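Local coordinates for adherence and virulence protein A (Streptococcus pneumoniae, PDB 6PON) that probably binds fibronectin and acts as a pneumococcal adherence and virulence factor of the NFACT family, at residues B[231-236]-B[249-254]; B[237-242]-B[261-266]. All blocks are in the same frame, centred on the assembly; numbering follows the deposited sequence.

How the interactions relate
Both contacts belong to the same small part of the chain, some 45 to 50 Å from the chain centre to the contact centres. Their own centres are about 8 Å apart. They share an antiparallel sheet in which strand 233-235 runs between 239-240 and 247-248. Interaction 1 uses the middle strand and the loop leading into helix 255-263. Interaction 2 uses the edge strand 239-240 and the end of that helix. Probable hydrogen bonds tie them, from Lys231 N to Pro241 O (2.7 Å) and Ser240 N to Cys233 O (2.9 Å). Phe252 CE2 also packs on Thr261 OG1 at 3.6 Å. Interaction 1 thus reaches the loop before the helix, interaction 2 the helix end.

Interaction 1: B[231-236]-B[249-254]; sequences KPCLTE and GEPFAN
Pro232 and Phe252 join the middle strand region of a small three-stranded antiparallel sheet to the loop between strand 247-248 and helix 255-263. The one backbone hydrogen bond between the two segments runs from Phe252 N to Pro232 O. It is 2.9 Å long and moderately bent, with an N-H...O angle of 147°. The donor is tilted 30° out of the carbonyl plane. The same oxygen is approached by Pro251, whose CB lies 3.2 Å from Pro232 O. It also sits in the plane of the Phe252 ring, at its edge. One backbone atom therefore faces both the loop backbone and the aromatic side chain.

The Pro232 ring packs on backbone atoms of the loop, with CG 3.4 Å from Asn254 C and CD 3.4 Å from Phe252 O. Pro232 is buried, and Leu255 and Leu258 of the helix also pack on it. Three apolar pairs flank the bond. Pro232 CB lies 4.1 Å from Phe252 CB. Leu234 CD1 comes to the edge of the Phe252 ring, 3.8 Å from Phe252 CZ, and the two side chains cross obliquely. Phe252 CG lies beside its own backbone N (chi1 -66°), on the side of Leu234. Leu234 reaches Leu258 as well. Between Pro232 and Leu234 in the chain, Cys233 SG packs against Pro251 CB at 4.0 Å. Cys233 is buried, while Pro251 is exposed.

The loop ends at Asn254, the N-cap residue of the helix. Its OD1 accepts a hydrogen bond from Asp257 N, and Asn254 also packs on Glu14 of the second subunit. The contact joins the loop to the sheet just before the helix. The arrangement is that of a strand-to-helix connection in a small alpha-beta unit, with the helix entered through an asparagine N-cap.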
loop_
_atom_site.group_PDB
_atom_site.type_symbol
_atom_site.label_atom_id
_atom_site.label_comp_id
_atom_site.label_asym_id
_atom_site.label_seq_id
_atom_site.Cartn_x
_atom_site.Cartn_y
_atom_site.Cartn_z
ATOM N N LYS B 231 -1.301 -12.380 -16.167
ATOM C CA LYS B 231 -0.459 -13.494 -15.733
ATOM C C LYS B 231 -1.371 -14.626 -15.296
ATOM O O LYS B 231 -1.660 -14.785 -14.105
ATOM C CB LYS B 231 0.456 -13.088 -14.578
ATOM C CG LYS B 231 1.445 -11.991 -14.897
ATOM C CD LYS B 231 2.845 -12.556 -15.034
ATOM C CE LYS B 231 3.780 -11.588 -15.743
ATOM N NZ LYS B 231 3.387 -11.395 -17.168
ATOM N N PRO B 232 -1.839 -15.445 -16.234
ATOM C CA PRO B 232 -2.846 -16.459 -15.886
ATOM C C PRO B 232 -2.310 -17.483 -14.890
ATOM O O PRO B 232 -1.226 -18.039 -15.067
ATOM C CB PRO B 232 -3.178 -17.104 -17.238
ATOM C CG PRO B 232 -2.674 -16.151 -18.267
ATOM C CD PRO B 232 -1.494 -15.478 -17.660
ATOM N N CYS B 233 -3.077 -17.718 -13.822
ATOM C CA CYS B 233 -2.744 -18.751 -12.847
ATOM C C CYS B 233 -4.016 -19.424 -12.352
ATOM O O CYS B 233 -5.088 -18.815 -12.315
ATOM C CB CYS B 233 -2.000 -18.203 -11.615
ATOM S SG CYS B 233 -0.621 -17.120 -11.963
ATOM N N LEU B 234 -3.876 -20.679 -11.945
ATOM C CA LEU B 234 -4.907 -21.330 -11.155
ATOM C C LEU B 234 -4.851 -20.863 -9.700
ATOM O O LEU B 234 -3.864 -20.285 -9.238
ATOM C CB LEU B 234 -4.744 -22.844 -11.213
ATOM C CG LEU B 234 -4.980 -23.459 -12.591
ATOM C CD1 LEU B 234 -4.188 -24.720 -12.699
ATOM C CD2 LEU B 234 -6.460 -23.756 -12.850
ATOM N N THR B 235 -5.938 -21.109 -8.978
ATOM C CA THR B 235 -5.940 -21.010 -7.523
ATOM C C THR B 235 -6.378 -22.363 -6.964
ATOM O O THR B 235 -6.586 -23.327 -7.713
ATOM C CB THR B 235 -6.849 -19.876 -7.023
ATOM O OG1 THR B 235 -8.217 -20.228 -7.239
ATOM C CG2 THR B 235 -6.572 -18.572 -7.748
ATOM N N GLU B 236 -6.548 -22.412 -5.638
ATOM C CA GLU B 236 -6.953 -23.648 -4.974
ATOM C C GLU B 236 -8.264 -24.181 -5.537
ATOM O O GLU B 236 -8.390 -25.379 -5.812
ATOM C CB GLU B 236 -7.083 -23.431 -3.464
ATOM C CG GLU B 236 -5.923 -22.725 -2.789
ATOM C CD GLU B 236 -4.652 -23.556 -2.729
ATOM O OE1 GLU B 236 -4.278 -24.031 -1.635
ATOM O OE2 GLU B 236 -3.999 -23.739 -3.777
ATOM N N GLY B 249 -0.121 -24.200 -8.422
ATOM C CA GLY B 249 0.678 -24.550 -9.570
ATOM C C GLY B 249 1.413 -23.344 -10.126
ATOM O O GLY B 249 1.655 -22.346 -9.445
ATOM N N GLU B 250 1.745 -23.444 -11.403
ATOM C CA GLU B 250 2.500 -22.448 -12.149
ATOM C C GLU B 250 1.650 -21.749 -13.213
ATOM O O GLU B 250 0.592 -22.252 -13.612
ATOM C CB GLU B 250 3.707 -23.118 -12.808
ATOM C CG GLU B 250 4.735 -23.519 -11.811
ATOM C CD GLU B 250 5.973 -24.018 -12.474
ATOM O OE1 GLU B 250 5.840 -24.596 -13.579
ATOM O OE2 GLU B 250 7.068 -23.833 -11.896
ATOM N N PRO B 251 2.089 -20.567 -13.696
ATOM C CA PRO B 251 1.261 -19.804 -14.643
ATOM C C PRO B 251 1.146 -20.416 -16.025
ATOM O O PRO B 251 1.774 -21.429 -16.335
ATOM C CB PRO B 251 1.967 -18.447 -14.709
ATOM C CG PRO B 251 2.968 -18.431 -13.603
ATOM C CD PRO B 251 3.309 -19.849 -13.298
ATOM N N PHE B 252 0.324 -19.787 -16.863
ATOM C CA PHE B 252 0.050 -20.242 -18.213
ATOM C C PHE B 252 0.409 -19.137 -19.197
ATOM O O PHE B 252 0.550 -17.967 -18.831
ATOM C CB PHE B 252 -1.429 -20.635 -18.379
ATOM C CG PHE B 252 -1.845 -21.834 -17.564
ATOM C CD1 PHE B 252 -2.012 -21.734 -16.199
ATOM C CD2 PHE B 252 -2.088 -23.047 -18.167
ATOM C CE1 PHE B 252 -2.399 -22.827 -15.445
ATOM C CE2 PHE B 252 -2.473 -24.148 -17.419
ATOM C CZ PHE B 252 -2.629 -24.030 -16.055
ATOM N N ALA B 253 0.552 -19.518 -20.459
ATOM C CA ALA B 253 0.905 -18.531 -21.465
ATOM C C ALA B 253 -0.249 -17.577 -21.733
ATOM O O ALA B 253 -0.029 -16.419 -22.113
ATOM C CB ALA B 253 1.342 -19.219 -22.755
ATOM N N ASN B 254 -1.476 -18.027 -21.530
ATOM C CA ASN B 254 -2.607 -17.156 -21.806
ATOM C C ASN B 254 -3.836 -17.708 -21.108
ATOM O O ASN B 254 -3.831 -18.816 -20.572
ATOM C CB ASN B 254 -2.837 -17.035 -23.304
ATOM C CG ASN B 254 -2.692 -18.354 -23.982
ATOM O OD1 ASN B 254 -3.521 -19.252 -23.797
ATOM N ND2 ASN B 254 -1.623 -18.513 -24.736
#

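Interaction 2: B[237-242]-B[261-266]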
loop_
_atom_site.group_PDB
_atom_site.type_symbol
_atom_site.label_atom_id
_atom_site.label_comp_id
_atom_site.label_asym_id
_atom_site.label_seq_id
_atom_site.Cartn_x
_atom_site.Cartn_y
_atom_site.Cartn_z
ATOM N N THR B 237 -9.251 -23.301 -5.728
ATOM C CA THR B 237 -10.581 -23.698 -6.177
ATOM C C THR B 237 -11.003 -23.019 -7.479
ATOM O O THR B 237 -12.145 -23.206 -7.933
ATOM C CB THR B 237 -11.606 -23.375 -5.085
ATOM O OG1 THR B 237 -11.671 -21.951 -4.926
ATOM C CG2 THR B 237 -11.184 -23.990 -3.735
ATOM N N SER B 238 -10.131 -22.221 -8.085
ATOM C CA SER B 238 -10.575 -21.382 -9.187
ATOM C C SER B 238 -9.403 -20.920 -10.042
ATOM O O SER B 238 -8.506 -21.705 -10.370
ATOM C CB SER B 238 -11.348 -20.178 -8.639
ATOM O OG SER B 238 -12.063 -19.514 -9.664
ATOM N N PHE B 239 -9.390 -19.641 -10.398
ATOM C CA PHE B 239 -8.373 -19.164 -11.317
ATOM C C PHE B 239 -8.410 -17.652 -11.320
ATOM O O PHE B 239 -9.420 -17.036 -10.978
ATOM C CB PHE B 239 -8.604 -19.710 -12.726
ATOM C CG PHE B 239 -10.000 -19.497 -13.214
ATOM C CD1 PHE B 239 -10.379 -18.274 -13.755
ATOM C CD2 PHE B 239 -10.939 -20.505 -13.123
ATOM C CE1 PHE B 239 -11.669 -18.067 -14.198
ATOM C CE2 PHE B 239 -12.237 -20.300 -13.557
ATOM C CZ PHE B 239 -12.601 -19.080 -14.088
ATOM N N SER B 240 -7.314 -17.059 -11.747
ATOM C CA SER B 240 -7.170 -15.622 -11.666
ATOM C C SER B 240 -6.408 -15.152 -12.889
ATOM O O SER B 240 -5.699 -15.941 -13.524
ATOM C CB SER B 240 -6.455 -15.211 -10.366
ATOM O OG SER B 240 -5.171 -15.804 -10.221
ATOM N N PRO B 241 -6.562 -13.880 -13.266
ATOM C CA PRO B 241 -5.871 -13.352 -14.449
ATOM C C PRO B 241 -4.514 -12.777 -14.120
ATOM O O PRO B 241 -3.752 -12.448 -15.035
ATOM C CB PRO B 241 -6.811 -12.250 -14.918
ATOM C CG PRO B 241 -7.341 -11.685 -13.596
ATOM C CD PRO B 241 -7.437 -12.867 -12.643
ATOM N N VAL B 242 -4.257 -12.575 -12.836
ATOM C CA VAL B 242 -2.939 -12.316 -12.270
ATOM C C VAL B 242 -2.828 -13.187 -11.031
ATOM O O VAL B 242 -3.839 -13.706 -10.535
ATOM C CB VAL B 242 -2.742 -10.821 -11.913
ATOM C CG1 VAL B 242 -2.938 -9.932 -13.134
ATOM C CG2 VAL B 242 -3.679 -10.383 -10.792
ATOM N N THR B 261 -7.620 -25.873 -19.282
ATOM C CA THR B 261 -7.144 -26.783 -18.251
ATOM C C THR B 261 -8.106 -26.831 -17.073
ATOM O O THR B 261 -8.403 -27.911 -16.547
ATOM C CB THR B 261 -5.748 -26.344 -17.794
ATOM O OG1 THR B 261 -4.852 -26.371 -18.909
ATOM C CG2 THR B 261 -5.229 -27.242 -16.674
ATOM N N TYR B 262 -8.596 -25.672 -16.632
ATOM C CA TYR B 262 -9.519 -25.676 -15.506
ATOM C C TYR B 262 -10.780 -26.475 -15.818
ATOM O O TYR B 262 -11.270 -27.221 -14.965
ATOM C CB TYR B 262 -9.875 -24.251 -15.120
ATOM C CG TYR B 262 -10.820 -24.174 -13.972
ATOM C CD1 TYR B 262 -10.361 -24.333 -12.672
ATOM C CD2 TYR B 262 -12.180 -23.939 -14.177
ATOM C CE1 TYR B 262 -11.214 -24.266 -11.594
ATOM C CE2 TYR B 262 -13.062 -23.875 -13.092
ATOM C CZ TYR B 262 -12.561 -24.038 -11.802
ATOM O OH TYR B 262 -13.390 -23.959 -10.716
ATOM N N TYR B 263 -11.323 -26.333 -17.024
ATOM C CA TYR B 263 -12.645 -26.874 -17.331
ATOM C C TYR B 263 -12.597 -28.237 -17.992
ATOM O O TYR B 263 -13.661 -28.801 -18.271
ATOM C CB TYR B 263 -13.435 -25.897 -18.226
ATOM C CG TYR B 263 -13.976 -24.720 -17.454
ATOM C CD1 TYR B 263 -14.998 -24.884 -16.530
ATOM C CD2 TYR B 263 -13.458 -23.460 -17.629
ATOM C CE1 TYR B 263 -15.490 -23.820 -15.818
ATOM C CE2 TYR B 263 -13.923 -22.398 -16.899
ATOM C CZ TYR B 263 -14.949 -22.576 -15.999
ATOM O OH TYR B 263 -15.414 -21.498 -15.272
ATOM N N LYS B 264 -11.395 -28.776 -18.230
ATOM C CA LYS B 264 -11.227 -29.924 -19.116
ATOM C C LYS B 264 -12.131 -31.087 -18.713
ATOM O O LYS B 264 -12.929 -31.589 -19.514
ATOM C CB LYS B 264 -9.763 -30.366 -19.127
ATOM C CG LYS B 264 -9.460 -31.351 -20.251
ATOM C CD LYS B 264 -8.489 -32.432 -19.832
ATOM C CE LYS B 264 -7.067 -32.095 -20.237
ATOM N NZ LYS B 264 -6.177 -33.307 -20.268
ATOM N N ASN B 265 -12.024 -31.536 -17.475
ATOM C CA ASN B 265 -12.786 -32.705 -17.061
ATOM C C ASN B 265 -13.936 -32.328 -16.140
ATOM O O ASN B 265 -14.350 -33.118 -15.294
ATOM C CB ASN B 265 -11.872 -33.731 -16.392
ATOM C CG ASN B 265 -10.525 -33.845 -17.085
ATOM O OD1 ASN B 265 -9.604 -33.085 -16.784
ATOM N ND2 ASN B 265 -10.412 -34.778 -18.036
ATOM N N LYS B 266 -14.450 -31.112 -16.285
ATOM C CA LYS B 266 -15.466 -30.649 -15.355
ATOM C C LYS B 266 -16.771 -31.403 -15.558
ATOM O O LYS B 266 -17.472 -31.710 -14.591
ATOM C CB LYS B 266 -15.649 -29.142 -15.524
ATOM C CG LYS B 266 -16.551 -28.528 -14.509
ATOM C CD LYS B 266 -15.928 -28.541 -13.125
ATOM C CE LYS B 266 -14.773 -27.571 -13.029
ATOM N NZ LYS B 266 -14.606 -27.138 -11.617
#
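Phe239 and Tyr262 form the tight part of this contact, an edge-to-face (T-shaped) aromatic pair between strand 239-240 and the end of helix 255-263. The edge of the phenylalanine points at the face of the tyrosine. The ring centroids of Phe239 and Tyr262 are 4.9 Å apart and their planes stand at 70°. Phe239 CD2 sits 3.7 Å above the centre of the Tyr262 ring, and CE2 comes equally close to its CD2 and CE2 atoms. Both side chains leave the backbone toward the opposite segment. Phe239 CG then lies between its backbone N and carbonyl carbon (chi1 51°), and Tyr262 CG is anti to its backbone N (chi1 180°). Phe239 is buried and also packs on Leu258 and Leu259. The tyrosines also meet each other closely: Tyr262 CD2 stands 3.4 Å over the centre of the Tyr263 ring.

Tyr262 extends past the Phe239 ring to the strand backbone. Its CE1 lies 3.8 Å from Ser238 CA, and its hydroxyl donates a hydrogen bond to Thr237 O at 3.1 Å. Thr237 O lies at the edge of the tyrosine ring, near its plane.

The outer side is looser. Thr237 is exposed and adds mainly its carbonyl. Tyr263 joins mainly through its hydroxyl, OH lying 3.8 Å from Phe239 CE2, with Tyr263 CE2 farther off at 4.3 Å from the same atom. Beyond Tyr263 the chain makes a type I beta turn, closed by Lys266 N to Tyr263 O at 3.1 Å.

The second subunit reaches this surface. Its Phe7 meets Phe239 edge-to-face, and its Arg58 makes a cation-pi contact with Tyr263. The aromatic cluster thus joins the C-terminal end of a helix to the edge strand of a small antiparallel sheet, at a subunit interface.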